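Local coordinates for protein ABC transporter (Caldanaerobius, PDB 4G68) that probably serves as the extracellular solute-binding component of an ABC transporter, capturing sugars released from xylan for uptake by a thermophilic bacterium, at residues G147-S155 / D350-W360; V217-N225 / S388-L396. All coordinates share one frame; numbering follows the deposited sequence.

Contact 1 of 2, residues G147-S155 / D350-W360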
loop_
_atom_site.group_PDB
_atom_site.type_symbol
_atom_site.label_atom_id
_atom_site.label_comp_id
_atom_site.label_asym_id
_atom_site.label_seq_id
_atom_site.Cartn_x
_atom_site.Cartn_y
_atom_site.Cartn_z
ATOM N N GLY C 147 7.722 3.074 16.496
ATOM C CA GLY C 147 7.840 1.947 15.588
ATOM C C GLY C 147 9.168 2.002 14.834
ATOM O O GLY C 147 9.802 3.052 14.781
ATOM N N ILE C 148 9.570 0.859 14.285
ATOM C CA ILE C 148 10.762 0.752 13.442
ATOM C C ILE C 148 10.217 0.606 12.003
ATOM O O ILE C 148 9.609 -0.408 11.679
ATOM C CB ILE C 148 11.615 -0.516 13.827
ATOM C CG1 ILE C 148 12.127 -0.461 15.302
ATOM C CG2 ILE C 148 12.761 -0.730 12.856
ATOM C CD1 ILE C 148 12.789 0.843 15.740
ATOM N N PRO C 149 10.422 1.622 11.136
ATOM C CA PRO C 149 9.897 1.532 9.772
ATOM C C PRO C 149 10.628 0.422 9.026
ATOM O O PRO C 149 11.802 0.115 9.373
ATOM C CB PRO C 149 10.206 2.930 9.172
ATOM C CG PRO C 149 10.538 3.780 10.349
ATOM C CD PRO C 149 11.183 2.856 11.331
ATOM N N PHE C 150 9.973 -0.201 8.036
ATOM C CA PHE C 150 10.713 -1.168 7.193
ATOM C C PHE C 150 10.440 -1.060 5.685
ATOM O O PHE C 150 11.280 -1.461 4.888
ATOM C CB PHE C 150 10.535 -2.601 7.673
ATOM C CG PHE C 150 9.192 -3.208 7.321
ATOM C CD1 PHE C 150 9.012 -3.892 6.118
ATOM C CD2 PHE C 150 8.117 -3.124 8.218
ATOM C CE1 PHE C 150 7.763 -4.432 5.774
ATOM C CE2 PHE C 150 6.881 -3.699 7.902
ATOM C CZ PHE C 150 6.707 -4.348 6.677
ATOM N N ASP C 151 9.284 -0.518 5.306
ATOM C CA ASP C 151 9.014 -0.303 3.879
ATOM C C ASP C 151 8.147 0.911 3.513
ATOM O O ASP C 151 7.569 1.571 4.372
ATOM C CB ASP C 151 8.626 -1.629 3.154
ATOM C CG ASP C 151 7.147 -2.066 3.342
ATOM O OD1 ASP C 151 6.291 -1.291 3.787
ATOM O OD2 ASP C 151 6.839 -3.231 2.957
ATOM N N GLN C 152 8.155 1.252 2.235
ATOM C CA GLN C 152 7.454 2.401 1.764
ATOM C C GLN C 152 6.594 1.960 0.630
ATOM O O GLN C 152 6.944 1.040 -0.089
ATOM C CB GLN C 152 8.354 3.565 1.330
ATOM C CG GLN C 152 9.772 3.266 0.922
ATOM C CD GLN C 152 10.542 4.534 0.500
ATOM O OE1 GLN C 152 10.080 5.328 -0.345
ATOM N NE2 GLN C 152 11.723 4.733 1.112
ATOM N N GLN C 153 5.429 2.599 0.510
ATOM C CA GLN C 153 4.538 2.304 -0.619
ATOM C C GLN C 153 4.581 3.415 -1.658
ATOM O O GLN C 153 5.013 4.576 -1.372
ATOM C CB GLN C 153 3.059 2.151 -0.092
ATOM C CG GLN C 153 2.865 0.983 0.960
ATOM C CD GLN C 153 1.402 0.800 1.471
ATOM O OE1 GLN C 153 0.517 1.561 1.135
ATOM N NE2 GLN C 153 1.169 -0.190 2.310
ATOM N N ALA C 154 4.126 3.075 -2.872
ATOM C CA ALA C 154 3.993 4.050 -3.934
ATOM C C ALA C 154 2.923 3.501 -4.866
ATOM O O ALA C 154 2.822 2.267 -5.036
ATOM C CB ALA C 154 5.335 4.204 -4.660
ATOM N N SER C 155 2.130 4.405 -5.442
ATOM C CA SER C 155 1.089 3.975 -6.437
ATOM C C SER C 155 1.702 3.645 -7.787
ATOM O O SER C 155 2.502 4.456 -8.313
ATOM C CB SER C 155 0.003 5.050 -6.610
ATOM O OG SER C 155 0.567 6.386 -6.704
ATOM N N ASP C 350 12.104 -7.162 0.704
ATOM C CA ASP C 350 11.098 -6.398 -0.100
ATOM C C ASP C 350 11.736 -5.906 -1.387
ATOM O O ASP C 350 11.195 -6.084 -2.496
ATOM C CB ASP C 350 10.635 -5.139 0.681
ATOM C CG ASP C 350 9.467 -5.383 1.608
ATOM O OD1 ASP C 350 8.878 -6.501 1.576
ATOM O OD2 ASP C 350 9.131 -4.418 2.389
ATOM N N TYR C 351 12.892 -5.270 -1.220
ATOM C CA TYR C 351 13.712 -4.775 -2.334
ATOM C C TYR C 351 14.072 -5.872 -3.364
ATOM O O TYR C 351 13.925 -5.656 -4.590
ATOM C CB TYR C 351 14.979 -4.130 -1.777
ATOM C CG TYR C 351 15.825 -3.362 -2.787
ATOM C CD1 TYR C 351 15.221 -2.541 -3.749
ATOM C CD2 TYR C 351 17.210 -3.437 -2.755
ATOM C CE1 TYR C 351 15.975 -1.835 -4.671
ATOM C CE2 TYR C 351 17.993 -2.723 -3.667
ATOM C CZ TYR C 351 17.369 -1.924 -4.614
ATOM O OH TYR C 351 18.133 -1.220 -5.512
ATOM N N LEU C 352 14.484 -7.042 -2.871
ATOM C CA LEU C 352 14.919 -8.135 -3.733
ATOM C C LEU C 352 13.774 -8.809 -4.484
ATOM O O LEU C 352 13.911 -9.132 -5.662
ATOM C CB LEU C 352 15.675 -9.177 -2.910
ATOM C CG LEU C 352 17.096 -8.738 -2.531
ATOM C CD1 LEU C 352 17.666 -9.603 -1.411
ATOM C CD2 LEU C 352 17.964 -8.830 -3.788
ATOM N N ILE C 353 12.646 -8.990 -3.803
ATOM C CA ILE C 353 11.500 -9.679 -4.350
ATOM C C ILE C 353 10.308 -8.789 -4.785
ATOM O O ILE C 353 9.315 -9.321 -5.301
ATOM C CB ILE C 353 11.076 -10.866 -3.456
ATOM C CG1 ILE C 353 10.272 -10.384 -2.240
ATOM C CG2 ILE C 353 12.315 -11.675 -3.018
ATOM C CD1 ILE C 353 9.752 -11.527 -1.371
ATOM N N ALA C 354 10.406 -7.474 -4.577
ATOM C CA ALA C 354 9.391 -6.493 -5.020
ATOM C C ALA C 354 8.024 -6.566 -4.284
ATOM O O ALA C 354 6.996 -6.119 -4.788
ATOM C CB ALA C 354 9.240 -6.478 -6.564
ATOM N N THR C 355 8.059 -7.101 -3.068
ATOM C CA THR C 355 6.904 -7.062 -2.159
ATOM C C THR C 355 6.784 -5.711 -1.462
ATOM O O THR C 355 5.740 -5.399 -0.865
ATOM C CB THR C 355 6.976 -8.136 -1.029
ATOM O OG1 THR C 355 8.259 -8.086 -0.362
ATOM C CG2 THR C 355 6.664 -9.512 -1.554
ATOM N N GLY C 356 7.864 -4.930 -1.500
ATOM C CA GLY C 356 7.808 -3.551 -1.023
ATOM C C GLY C 356 8.907 -2.650 -1.567
ATOM O O GLY C 356 9.726 -3.095 -2.380
ATOM N N LEU C 357 8.869 -1.381 -1.168
ATOM C CA LEU C 357 9.995 -0.468 -1.383
ATOM C C LEU C 357 10.779 -0.310 -0.057
ATOM O O LEU C 357 10.154 -0.033 0.992
ATOM C CB LEU C 357 9.482 0.871 -1.869
ATOM C CG LEU C 357 8.938 0.820 -3.298
ATOM C CD1 LEU C 357 7.949 1.961 -3.509
ATOM C CD2 LEU C 357 10.083 0.804 -4.341
ATOM N N PRO C 358 12.130 -0.497 -0.086
ATOM C CA PRO C 358 12.890 -0.584 1.167
ATOM C C PRO C 358 12.910 0.734 1.924
ATOM O O PRO C 358 13.038 1.829 1.302
ATOM C CB PRO C 358 14.318 -0.941 0.691
ATOM C CG PRO C 358 14.413 -0.445 -0.736
ATOM C CD PRO C 358 13.008 -0.730 -1.273
ATOM N N ALA C 359 12.766 0.668 3.247
ATOM C CA ALA C 359 12.975 1.865 4.084
ATOM C C ALA C 359 14.389 1.959 4.596
ATOM O O ALA C 359 14.857 3.072 4.956
ATOM C CB ALA C 359 12.010 1.946 5.273
ATOM N N TRP C 360 15.063 0.811 4.656
ATOM C CA TRP C 360 16.438 0.778 5.160
ATOM C C TRP C 360 17.356 0.938 3.995
ATOM O O TRP C 360 16.963 0.629 2.860
ATOM C CB TRP C 360 16.742 -0.550 5.810
ATOM C CG TRP C 360 16.038 -0.715 7.132
ATOM C CD1 TRP C 360 14.651 -0.738 7.366
ATOM C CD2 TRP C 360 16.662 -0.806 8.457
ATOM N NE1 TRP C 360 14.385 -0.891 8.713
ATOM C CE2 TRP C 360 15.552 -0.900 9.429
ATOM C CE3 TRP C 360 17.995 -0.782 8.939
ATOM C CZ2 TRP C 360 15.785 -1.033 10.797
ATOM C CZ3 TRP C 360 18.198 -0.907 10.319
ATOM C CH2 TRP C 360 17.121 -1.037 11.226
#
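Trp-360 meets strand 144-160 with the edge of its indole. NE1 donates to Pro-149 O at 2.8 Å; the N-H...O angle is 139° and the oxygen is tilted from the ring plane, while the donor lies in the carbonyl plane of Pro-149. Farther along the same edge, Ile-148 CG2, the branch that stands anti to its own backbone N, touches CZ2. With an alanine here instead of Trp-360, Pro-149 O would probably lose this donor and a gap would open beside Ile-148 CG2.

The backbones then pair as a short antiparallel bridge. Gln-152 and Leu-357 form a hydrogen-bonded pair, Gln-152 N giving to Leu-357 O at 2.7 Å and Leu-357 N returning a longer bond to Gln-152 O. Ala-359 N donates to Phe-150 O. Strand 357-358 is thus added to the long strand of the mixed sheet in this periplasmic-binding-protein fold. The long strand also pairs with strand 317-325, where Phe-150 and Asp-151 both face Gly-321, a classic beta bulge.

On the face bearing Gln-152 and Leu-357, the CG of Gln-152 packs on the CB of Leu-357 at 3.7 Å, and NE2 makes a weak bond to Pro-358 O. Leu-357 sends CD1 to the methyl of Ala-154, 3.6 Å away.

Two acids meet nearby. Asp-151 holds CG between its backbone N and carbonyl carbon (chi1 80°), which carries its carboxylate to Asp-350; the two side chains cross at about a right angle, their carboxylate planes 28° apart. Asp-151 OD2 lies 2.6 Å from Asp-350 OD2, a separation suggesting that one acid probably holds a proton. The other oxygen of Asp-350, OD1, accepts from Thr-355 OG1 on its anti side. Asp-350 OD2 also sits at the edge of the Phe-150 ring, 3.7 Å from CE1.

Contact 2 of 2, residues V217-N225 / S388-L396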
loop_
_atom_site.group_PDB
_atom_site.type_symbol
_atom_site.label_atom_id
_atom_site.label_comp_id
_atom_site.label_asym_id
_atom_site.label_seq_id
_atom_site.Cartn_x
_atom_site.Cartn_y
_atom_site.Cartn_z
ATOM N N VAL C 217 -1.925 17.719 -3.539
ATOM C CA VAL C 217 -1.626 17.124 -2.242
ATOM C C VAL C 217 -2.195 17.878 -1.044
ATOM O O VAL C 217 -2.544 17.249 -0.004
ATOM C CB VAL C 217 -0.120 16.752 -2.037
ATOM C CG1 VAL C 217 0.804 17.954 -1.994
ATOM C CG2 VAL C 217 0.041 15.832 -0.837
ATOM N N GLN C 218 -2.144 19.216 -1.137
ATOM C CA GLN C 218 -2.505 20.041 -0.020
ATOM C C GLN C 218 -4.002 19.863 0.265
ATOM O O GLN C 218 -4.418 19.788 1.429
ATOM C CB GLN C 218 -2.163 21.528 -0.247
ATOM C CG GLN C 218 -2.240 22.341 1.036
ATOM C CD GLN C 218 -1.420 21.684 2.152
ATOM O OE1 GLN C 218 -0.232 21.380 1.971
ATOM N NE2 GLN C 218 -2.069 21.392 3.288
ATOM N N LEU C 219 -4.817 19.777 -0.777
ATOM C CA LEU C 219 -6.262 19.733 -0.576
ATOM C C LEU C 219 -6.734 18.387 0.002
ATOM O O LEU C 219 -7.697 18.365 0.780
ATOM C CB LEU C 219 -7.020 20.064 -1.878
ATOM C CG LEU C 219 -8.565 19.882 -1.888
ATOM C CD1 LEU C 219 -9.274 20.836 -0.912
ATOM C CD2 LEU C 219 -9.127 20.031 -3.304
ATOM N N THR C 220 -6.125 17.262 -0.454
ATOM C CA THR C 220 -6.323 15.969 0.156
ATOM C C THR C 220 -5.955 16.024 1.666
ATOM O O THR C 220 -6.779 15.681 2.544
ATOM C CB THR C 220 -5.463 14.910 -0.564
ATOM O OG1 THR C 220 -6.097 14.569 -1.815
ATOM C CG2 THR C 220 -5.303 13.669 0.292
ATOM N N ARG C 221 -4.750 16.510 1.947
ATOM C CA ARG C 221 -4.252 16.546 3.330
ATOM C C ARG C 221 -5.262 17.304 4.203
ATOM O O ARG C 221 -5.656 16.806 5.240
ATOM C CB ARG C 221 -2.851 17.143 3.387
ATOM C CG ARG C 221 -1.749 16.191 2.889
ATOM C CD ARG C 221 -0.360 16.734 3.325
ATOM N NE ARG C 221 0.866 16.436 2.533
ATOM C CZ ARG C 221 1.609 15.323 2.642
ATOM N NH1 ARG C 221 1.261 14.282 3.418
ATOM N NH2 ARG C 221 2.700 15.248 1.876
ATOM N N ASP C 222 -5.718 18.453 3.708
ATOM C CA ASP C 222 -6.641 19.360 4.398
ATOM C C ASP C 222 -8.030 18.775 4.614
ATOM O O ASP C 222 -8.647 19.025 5.647
ATOM C CB ASP C 222 -6.747 20.701 3.637
ATOM C CG ASP C 222 -5.540 21.562 3.825
ATOM O OD1 ASP C 222 -4.737 21.212 4.726
ATOM O OD2 ASP C 222 -5.397 22.590 3.121
ATOM N N ALA C 223 -8.535 18.020 3.639
ATOM C CA ALA C 223 -9.809 17.371 3.799
ATOM C C ALA C 223 -9.668 16.279 4.843
ATOM O O ALA C 223 -10.563 16.109 5.690
ATOM C CB ALA C 223 -10.303 16.791 2.479
ATOM N N LEU C 224 -8.538 15.571 4.816
ATOM C CA LEU C 224 -8.348 14.428 5.712
ATOM C C LEU C 224 -8.098 14.888 7.162
ATOM O O LEU C 224 -8.402 14.148 8.106
ATOM C CB LEU C 224 -7.235 13.491 5.222
ATOM C CG LEU C 224 -7.419 12.805 3.865
ATOM C CD1 LEU C 224 -6.140 12.116 3.453
ATOM C CD2 LEU C 224 -8.558 11.806 3.876
ATOM N N ASN C 225 -7.543 16.090 7.300
ATOM C CA ASN C 225 -7.247 16.728 8.584
ATOM C C ASN C 225 -8.425 17.581 9.136
ATOM O O ASN C 225 -8.308 18.224 10.189
ATOM C CB ASN C 225 -6.019 17.631 8.429
ATOM C CG ASN C 225 -4.730 16.892 8.569
ATOM O OD1 ASN C 225 -4.603 16.088 9.452
ATOM N ND2 ASN C 225 -3.738 17.228 7.732
ATOM N N SER C 388 3.637 13.445 -1.745
ATOM C CA SER C 388 2.968 12.176 -1.681
ATOM C C SER C 388 2.174 12.189 -0.408
ATOM O O SER C 388 2.457 12.994 0.476
ATOM C CB SER C 388 3.982 11.014 -1.660
ATOM O OG SER C 388 4.629 10.925 -0.376
ATOM N N VAL C 389 1.196 11.294 -0.337
ATOM C CA VAL C 389 0.295 11.180 0.815
ATOM C C VAL C 389 -0.185 9.731 0.894
ATOM O O VAL C 389 -0.419 9.104 -0.145
ATOM C CB VAL C 389 -0.896 12.169 0.679
ATOM C CG1 VAL C 389 -1.875 11.734 -0.428
ATOM C CG2 VAL C 389 -1.567 12.397 2.044
ATOM N N PRO C 390 -0.270 9.151 2.112
ATOM C CA PRO C 390 -0.697 7.716 2.169
ATOM C C PRO C 390 -2.134 7.495 1.719
ATOM O O PRO C 390 -2.937 8.445 1.687
ATOM C CB PRO C 390 -0.547 7.356 3.668
ATOM C CG PRO C 390 0.463 8.364 4.214
ATOM C CD PRO C 390 0.170 9.644 3.442
ATOM N N ALA C 391 -2.465 6.263 1.398
ATOM C CA ALA C 391 -3.851 5.880 1.049
ATOM C C ALA C 391 -4.763 6.276 2.189
ATOM O O ALA C 391 -4.368 6.228 3.398
ATOM C CB ALA C 391 -3.914 4.396 0.863
ATOM N N TRP C 392 -6.000 6.656 1.856
ATOM C CA TRP C 392 -6.867 7.315 2.896
ATOM C C TRP C 392 -7.301 6.400 4.026
ATOM O O TRP C 392 -7.576 6.838 5.161
ATOM C CB TRP C 392 -8.071 7.932 2.186
ATOM C CG TRP C 392 -7.731 9.084 1.219
ATOM C CD1 TRP C 392 -6.521 9.366 0.576
ATOM C CD2 TRP C 392 -8.679 10.074 0.720
ATOM N NE1 TRP C 392 -6.636 10.485 -0.230
ATOM C CE2 TRP C 392 -7.928 10.946 -0.201
ATOM C CE3 TRP C 392 -10.044 10.331 0.958
ATOM C CZ2 TRP C 392 -8.528 12.026 -0.836
ATOM C CZ3 TRP C 392 -10.630 11.382 0.284
ATOM C CH2 TRP C 392 -9.884 12.215 -0.601
ATOM N N ASP C 393 -7.390 5.096 3.759
ATOM C CA ASP C 393 -7.704 4.126 4.777
ATOM C C ASP C 393 -6.555 3.873 5.782
ATOM O O ASP C 393 -6.830 3.383 6.900
ATOM C CB ASP C 393 -8.255 2.776 4.237
ATOM C CG ASP C 393 -7.199 1.912 3.454
ATOM O OD1 ASP C 393 -6.116 2.465 3.118
ATOM O OD2 ASP C 393 -7.500 0.683 3.105
ATOM N N ILE C 394 -5.308 4.158 5.368
ATOM C CA ILE C 394 -4.138 4.201 6.289
ATOM C C ILE C 394 -4.018 5.557 6.948
ATOM O O ILE C 394 -3.375 5.640 8.008
ATOM C CB ILE C 394 -2.794 4.039 5.560
ATOM C CG1 ILE C 394 -2.618 2.637 5.011
ATOM C CG2 ILE C 394 -1.592 4.433 6.459
ATOM C CD1 ILE C 394 -1.349 2.510 4.181
ATOM N N TYR C 395 -4.496 6.633 6.288
ATOM C CA TYR C 395 -4.317 8.030 6.820
ATOM C C TYR C 395 -5.457 8.349 7.830
ATOM O O TYR C 395 -5.226 8.860 8.924
ATOM C CB TYR C 395 -4.230 9.103 5.689
ATOM C CG TYR C 395 -3.770 10.511 6.106
ATOM C CD1 TYR C 395 -2.431 10.909 5.915
ATOM C CD2 TYR C 395 -4.653 11.427 6.702
ATOM C CE1 TYR C 395 -1.976 12.181 6.299
ATOM C CE2 TYR C 395 -4.223 12.704 7.103
ATOM C CZ TYR C 395 -2.891 13.084 6.870
ATOM O OH TYR C 395 -2.451 14.355 7.244
ATOM N N LEU C 396 -6.693 8.050 7.449
ATOM C CA LEU C 396 -7.813 8.104 8.358
ATOM C C LEU C 396 -7.755 6.857 9.203
ATOM O O LEU C 396 -7.018 5.934 8.868
ATOM C CB LEU C 396 -9.108 8.129 7.538
ATOM C CG LEU C 396 -9.209 9.270 6.525
ATOM C CD1 LEU C 396 -10.362 9.061 5.545
ATOM C CD2 LEU C 396 -9.378 10.637 7.220
HETATM O O HOH W 1 -5.460 11.818 -2.525
#
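Leu-224 carries CG anti to its carbonyl carbon (chi1 -62°), and Tyr-395 turns its ring back with CG anti to the backbone N (chi1 -168°); together these torsions set the leucine between two aromatic rings. The motif is a helix-against-helix contact in an alpha/beta solute-binding protein: helix 217-224 packs on the short helix 392-395 and on strand 388-389 just before it.

Leu-224 CD2 lies over one face of the Trp-392 indole, a CH-pi contact 3.9 Å from the centroid of the six-membered ring, and also touches Leu-396 CD2. On the tyrosine side, Leu-224 CB approaches CD2 of Tyr-395 at 3.6 Å. His-404 stacks on Trp-392 from outside the two segments.

Toward the strand, the Arg-221 guanidinium passes Val-389 with one face over its CB, and NH2 comes to 2.7 Å from Ser-388 O. Asn-225 ND2 gives a weak bond to Tyr-395 OH, the amide and ring planes 67° apart. One water joins Thr-220 to Trp-392: it donates to Thr-220 OG1 and, in the plane of the indole, accepts from Trp-392 NE1, each at 2.9 Å.

The centres of contact 1 and contact 2 lie about 20 Å apart, yet the two touch where Gln-153 OE1 meets Ile-394 CD1 at 3.7 Å. Along the chain their segments alternate: 147-155, 217-225, 350-360, 388-396, so each later segment returns to an earlier one. Contact 1 is buried and lies on the mixed sheet; contact 2 is partly buried and lies mainly among the helices beside it. Strand 317-325 links them, because its Gly-321 pairs with Phe-150 and Asp-151 while its Gly-317 bonds to Val-389. Late parts of the chain, 350-360 and 388-396, thus fold back on earlier sheet and helix at both places.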